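Local coordinates for long form salivary protein D7L1 (Aedes aegypti, PDB 3DXL), which modulates mosquito blood feeding by binding and sequestering host mediators, biogenic amines and eicosanoids including the cysteinyl leukotrienes, and acts as a vasodilator, at residues N39-V42 with A46-C49; Q66-S71 with A107-A112. All coordinates share one frame; numbering follows the deposited sequence.

Interaction 1. Residues N39-V42 with A46-C49; sequences NEPV and ATQC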
loop_
_atom_site.group_PDB
_atom_site.type_symbol
_atom_site.label_atom_id
_atom_site.label_comp_id
_atom_site.label_asym_id
_atom_site.label_seq_id
_atom_site.Cartn_x
_atom_site.Cartn_y
_atom_site.Cartn_z
ATOM N N ASN A 39 2.711 -20.468 3.776
ATOM C CA ASN A 39 3.507 -19.768 4.776
ATOM C C ASN A 39 4.540 -20.704 5.375
ATOM O O ASN A 39 4.360 -21.232 6.471
ATOM C CB ASN A 39 2.613 -19.148 5.848
ATOM C CG ASN A 39 1.767 -18.005 5.313
ATOM O OD1 ASN A 39 2.117 -17.366 4.312
ATOM N ND2 ASN A 39 0.650 -17.738 5.979
ATOM N N GLU A 40 5.611 -20.908 4.613
ATOM C CA GLU A 40 6.662 -21.854 4.939
ATOM C C GLU A 40 8.012 -21.226 4.611
ATOM O O GLU A 40 8.088 -20.362 3.725
ATOM C CB GLU A 40 6.489 -23.143 4.129
ATOM C CG GLU A 40 5.276 -23.974 4.536
ATOM C CD GLU A 40 5.009 -25.146 3.614
ATOM O OE1 GLU A 40 5.814 -25.410 2.700
ATOM O OE2 GLU A 40 3.966 -25.808 3.807
ATOM N N PRO A 41 9.081 -21.660 5.304
ATOM C CA PRO A 41 9.088 -22.635 6.409
ATOM C C PRO A 41 8.555 -22.054 7.712
ATOM O O PRO A 41 8.863 -20.910 8.058
ATOM C CB PRO A 41 10.575 -23.005 6.556
ATOM C CG PRO A 41 11.265 -22.407 5.374
ATOM C CD PRO A 41 10.446 -21.233 4.952
ATOM N N VAL A 42 7.778 -22.846 8.449
ATOM C CA VAL A 42 7.131 -22.346 9.659
ATOM C C VAL A 42 8.124 -22.044 10.784
ATOM O O VAL A 42 7.812 -21.280 11.691
ATOM C CB VAL A 42 5.988 -23.279 10.161
ATOM C CG1 VAL A 42 4.907 -23.423 9.091
ATOM C CG2 VAL A 42 6.521 -24.643 10.623
ATOM N N ALA A 46 11.853 -15.290 9.420
ATOM C CA ALA A 46 11.390 -14.478 8.299
ATOM C C ALA A 46 9.918 -14.774 7.977
ATOM O O ALA A 46 9.115 -13.859 7.826
ATOM C CB ALA A 46 12.264 -14.707 7.094
ATOM N N THR A 47 9.558 -16.055 7.928
ATOM C CA THR A 47 8.180 -16.447 7.657
ATOM C C THR A 47 7.258 -15.964 8.762
ATOM O O THR A 47 6.151 -15.475 8.513
ATOM C CB THR A 47 8.073 -17.967 7.544
ATOM O OG1 THR A 47 8.983 -18.420 6.542
ATOM C CG2 THR A 47 6.656 -18.394 7.178
ATOM N N GLN A 48 7.723 -16.105 9.994
ATOM C CA GLN A 48 6.924 -15.717 11.143
ATOM C C GLN A 48 6.619 -14.222 11.135
ATOM O O GLN A 48 5.480 -13.811 11.355
ATOM C CB GLN A 48 7.620 -16.132 12.434
ATOM C CG GLN A 48 7.744 -17.644 12.549
ATOM C CD GLN A 48 8.789 -18.097 13.540
ATOM O OE1 GLN A 48 9.315 -17.310 14.328
ATOM N NE2 GLN A 48 9.096 -19.391 13.504
ATOM N N CYS A 49 7.632 -13.405 10.856
ATOM C CA CYS A 49 7.416 -11.963 10.835
ATOM C C CYS A 49 6.638 -11.510 9.611
ATOM O O CYS A 49 5.865 -10.561 9.697
ATOM C CB CYS A 49 8.731 -11.197 10.961
ATOM S SG CYS A 49 9.417 -11.248 12.637
#
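Asn39 meets Thr47 where the loop after helix 27-34 folds back on the first turn of helix 45-58, in the N-terminal odorant-binding-protein (PBP/GOBP) domain that takes up lipids. The methyl group of Thr47, held anti to its own backbone N, rests on the Asn39 backbone, with Thr47 CG2 3.6 Å from Asn39 C. The Asn39 side chain turns to other partners: its OD1 is hydrogen-bonded to a glycerol, and the side chain of Trp37, which binds leukotriene E4, is about 6 Å from that of Asn39. The Glu40 side chain leaves the backbone away from helix 45-58, while its carbonyl O is taken by Trp34 NE1. The peptide bond before Pro41 is cis. The proline ring crosses the Thr47 side chain at about a right angle, with Pro41 CD 3.5 Å from Thr47 OG1. Pro41 O is the acceptor for that hydroxyl: Thr47 OG1 donates over 2.9 Å, tilted 32° from the carbonyl plane. Met30 of helix 27-34 touches the side chains of both Pro41 and Thr47. Val42 likewise contributes its carbonyl, so two successive loop carbonyls are gripped by two successive helix side chains. Gln48, extended beyond CG, brings its amide to Val42 O; Gln48 NE2 donates at 2.9 Å, almost straight at 175°, with the acceptor lying in the plane of the Gln48 amide.

Interaction 2. Residues Q66-S71 with A107-A112; sequences QKFDAS and AAVFKA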
loop_
_atom_site.group_PDB
_atom_site.type_symbol
_atom_site.label_atom_id
_atom_site.label_comp_id
_atom_site.label_asym_id
_atom_site.label_seq_id
_atom_site.Cartn_x
_atom_site.Cartn_y
_atom_site.Cartn_z
ATOM N N GLN A 66 -3.462 -7.169 21.817
ATOM C CA GLN A 66 -2.728 -8.446 21.914
ATOM C C GLN A 66 -3.666 -9.651 21.779
ATOM O O GLN A 66 -3.592 -10.626 22.545
ATOM C CB GLN A 66 -1.827 -8.516 23.160
ATOM C CG GLN A 66 -0.555 -7.667 23.017
ATOM C CD GLN A 66 0.526 -8.008 24.024
ATOM O OE1 GLN A 66 1.578 -8.552 23.670
ATOM N NE2 GLN A 66 0.279 -7.684 25.286
ATOM N N LYS A 67 -4.556 -9.550 20.795
ATOM C CA LYS A 67 -5.530 -10.586 20.466
ATOM C C LYS A 67 -5.803 -10.543 18.975
ATOM O O LYS A 67 -5.570 -9.522 18.314
ATOM C CB LYS A 67 -6.882 -10.324 21.132
ATOM C CG LYS A 67 -6.896 -10.092 22.607
ATOM C CD LYS A 67 -8.265 -9.580 22.997
ATOM C CE LYS A 67 -8.334 -9.313 24.471
ATOM N NZ LYS A 67 -9.724 -9.118 24.882
ATOM N N PHE A 68 -6.346 -11.643 18.465
ATOM C CA PHE A 68 -6.898 -11.690 17.127
ATOM C C PHE A 68 -8.287 -11.048 17.104
ATOM O O PHE A 68 -8.932 -10.909 18.154
ATOM C CB PHE A 68 -6.912 -13.134 16.618
ATOM C CG PHE A 68 -5.534 -13.698 16.413
ATOM C CD1 PHE A 68 -4.906 -13.584 15.173
ATOM C CD2 PHE A 68 -4.839 -14.294 17.467
ATOM C CE1 PHE A 68 -3.637 -14.083 14.981
ATOM C CE2 PHE A 68 -3.561 -14.796 17.286
ATOM C CZ PHE A 68 -2.952 -14.683 16.040
ATOM N N ASP A 69 -8.730 -10.645 15.917
ATOM C CA ASP A 69 -9.966 -9.892 15.742
ATOM C C ASP A 69 -10.603 -10.341 14.439
ATOM O O ASP A 69 -10.038 -10.141 13.366
ATOM C CB ASP A 69 -9.657 -8.384 15.720
ATOM C CG ASP A 69 -10.902 -7.515 15.777
ATOM O OD1 ASP A 69 -12.021 -8.010 15.542
ATOM O OD2 ASP A 69 -10.745 -6.306 16.048
ATOM N N ALA A 70 -11.768 -10.975 14.530
ATOM C CA ALA A 70 -12.440 -11.493 13.347
ATOM C C ALA A 70 -13.315 -10.458 12.638
ATOM O O ALA A 70 -13.909 -10.755 11.598
ATOM C CB ALA A 70 -13.258 -12.725 13.703
ATOM N N SER A 71 -13.381 -9.248 13.190
ATOM C CA SER A 71 -14.256 -8.213 12.647
ATOM C C SER A 71 -13.981 -7.938 11.170
ATOM O O SER A 71 -14.916 -7.764 10.392
ATOM C CB SER A 71 -14.143 -6.917 13.456
ATOM O OG SER A 71 -14.435 -7.145 14.827
ATOM N N ALA A 107 6.851 -14.860 16.406
ATOM C CA ALA A 107 6.754 -16.300 16.617
ATOM C C ALA A 107 5.389 -16.702 17.194
ATOM O O ALA A 107 4.744 -17.632 16.699
ATOM C CB ALA A 107 7.891 -16.790 17.519
ATOM N N ALA A 108 4.953 -15.970 18.212
ATOM C CA ALA A 108 3.706 -16.285 18.906
ATOM C C ALA A 108 2.480 -16.052 18.023
ATOM O O ALA A 108 1.579 -16.899 17.956
ATOM C CB ALA A 108 3.603 -15.499 20.205
ATOM N N VAL A 109 2.452 -14.908 17.340
ATOM C CA VAL A 109 1.359 -14.576 16.440
ATOM C C VAL A 109 1.271 -15.600 15.314
ATOM O O VAL A 109 0.186 -16.125 15.019
ATOM C CB VAL A 109 1.513 -13.143 15.871
ATOM C CG1 VAL A 109 0.460 -12.858 14.803
ATOM C CG2 VAL A 109 1.419 -12.123 16.999
ATOM N N PHE A 110 2.412 -15.902 14.699
ATOM C CA PHE A 110 2.433 -16.854 13.601
ATOM C C PHE A 110 1.967 -18.241 14.043
ATOM O O PHE A 110 1.151 -18.862 13.368
ATOM C CB PHE A 110 3.816 -16.944 12.960
ATOM C CG PHE A 110 3.834 -17.796 11.743
ATOM C CD1 PHE A 110 3.564 -17.252 10.493
ATOM C CD2 PHE A 110 4.068 -19.164 11.843
ATOM C CE1 PHE A 110 3.554 -18.048 9.362
ATOM C CE2 PHE A 110 4.056 -19.972 10.723
ATOM C CZ PHE A 110 3.804 -19.416 9.476
ATOM N N LYS A 111 2.502 -18.721 15.164
ATOM C CA LYS A 111 2.179 -20.060 15.643
ATOM C C LYS A 111 0.681 -20.194 15.929
ATOM O O LYS A 111 0.077 -21.214 15.605
ATOM C CB LYS A 111 3.024 -20.387 16.876
ATOM C CG LYS A 111 2.750 -21.752 17.493
ATOM C CD LYS A 111 3.717 -22.040 18.635
ATOM C CE LYS A 111 3.329 -23.305 19.402
ATOM N NZ LYS A 111 2.068 -23.133 20.180
ATOM N N ALA A 112 0.088 -19.158 16.516
ATOM C CA ALA A 112 -1.338 -19.173 16.852
ATOM C C ALA A 112 -2.225 -19.197 15.614
ATOM O O ALA A 112 -3.222 -19.926 15.569
ATOM C CB ALA A 112 -1.694 -17.987 17.724
#
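An apolar contact, small and partly buried, joins the short strand 67-68 to one flank of helix 106-119: the ring of Phe68 reaches across to Val109 and Ala112, three residues apart and therefore neighbours on one side of the helix. Phe68 points its side chain at the helix, and the far end of the ring does the touching. Phe68 CZ lies 3.6 Å from Val109 O, which sits at the ring edge and in its plane, an approach that sets an aryl C-H against a backbone carbonyl. The same Phe68 CZ is 4.1 Å from Val109 CG1, the branch that stands anti to the backbone N (chi1 173°). Ala112 comes in obliquely, its CB 3.7 Å from Phe68 CE2. That methyl also reaches the ring's end, Ala112 CB lying 3.9 Å from Phe68 CZ.

Strand 67-68 pairs antiparallel with strand 61-62, and a G1 beta bulge, in which Gln66 and Lys67 both face Asp62, marks their hairpin in this predominantly helical odorant-binding-protein fold. Tyr61 of the partner strand packs edge-to-face with the Phe68 ring and also touches Val109, while Val96 of helix 86-97 adds a further apolar neighbour to Phe68.

Just past the strand the chain turns into helix 71-79. Asp69 caps this start: its OD1 accepts from Ser71 N at 3.0 Å, the donor standing 39° out of the carboxylate plane. The carboxylate carbon CG of Asp69 stands anti to the backbone N (chi1 -170°), which brings OD1 to the first residue of the helix, where Asp69 OD1 also accepts from Ser71 OG, at 2.7 Å on its syn lone pair.

Overall arrangement
Both interactions lie in the N-terminal PBP/GOBP domain, in series along the chain with centres 14 Å apart, and helix 106-119 connects them. Interaction 1 is a surface contact in which polar side chains hold loop carbonyls; interaction 2 is partly buried and apolar, built round one aromatic ring. The two meet directly: the Phe110 ring, on another side of the helix from Val109 and Ala112, packs on Asn39, Thr47 and Gln48, and Ala107 CB lies 3.5 Å from Gln48 OE1. A disulfide from Cys49 to Cys106 further ties helix 45-58 to the start of helix 106-119, while the hairpin bearing Phe68 packs against the latter helix.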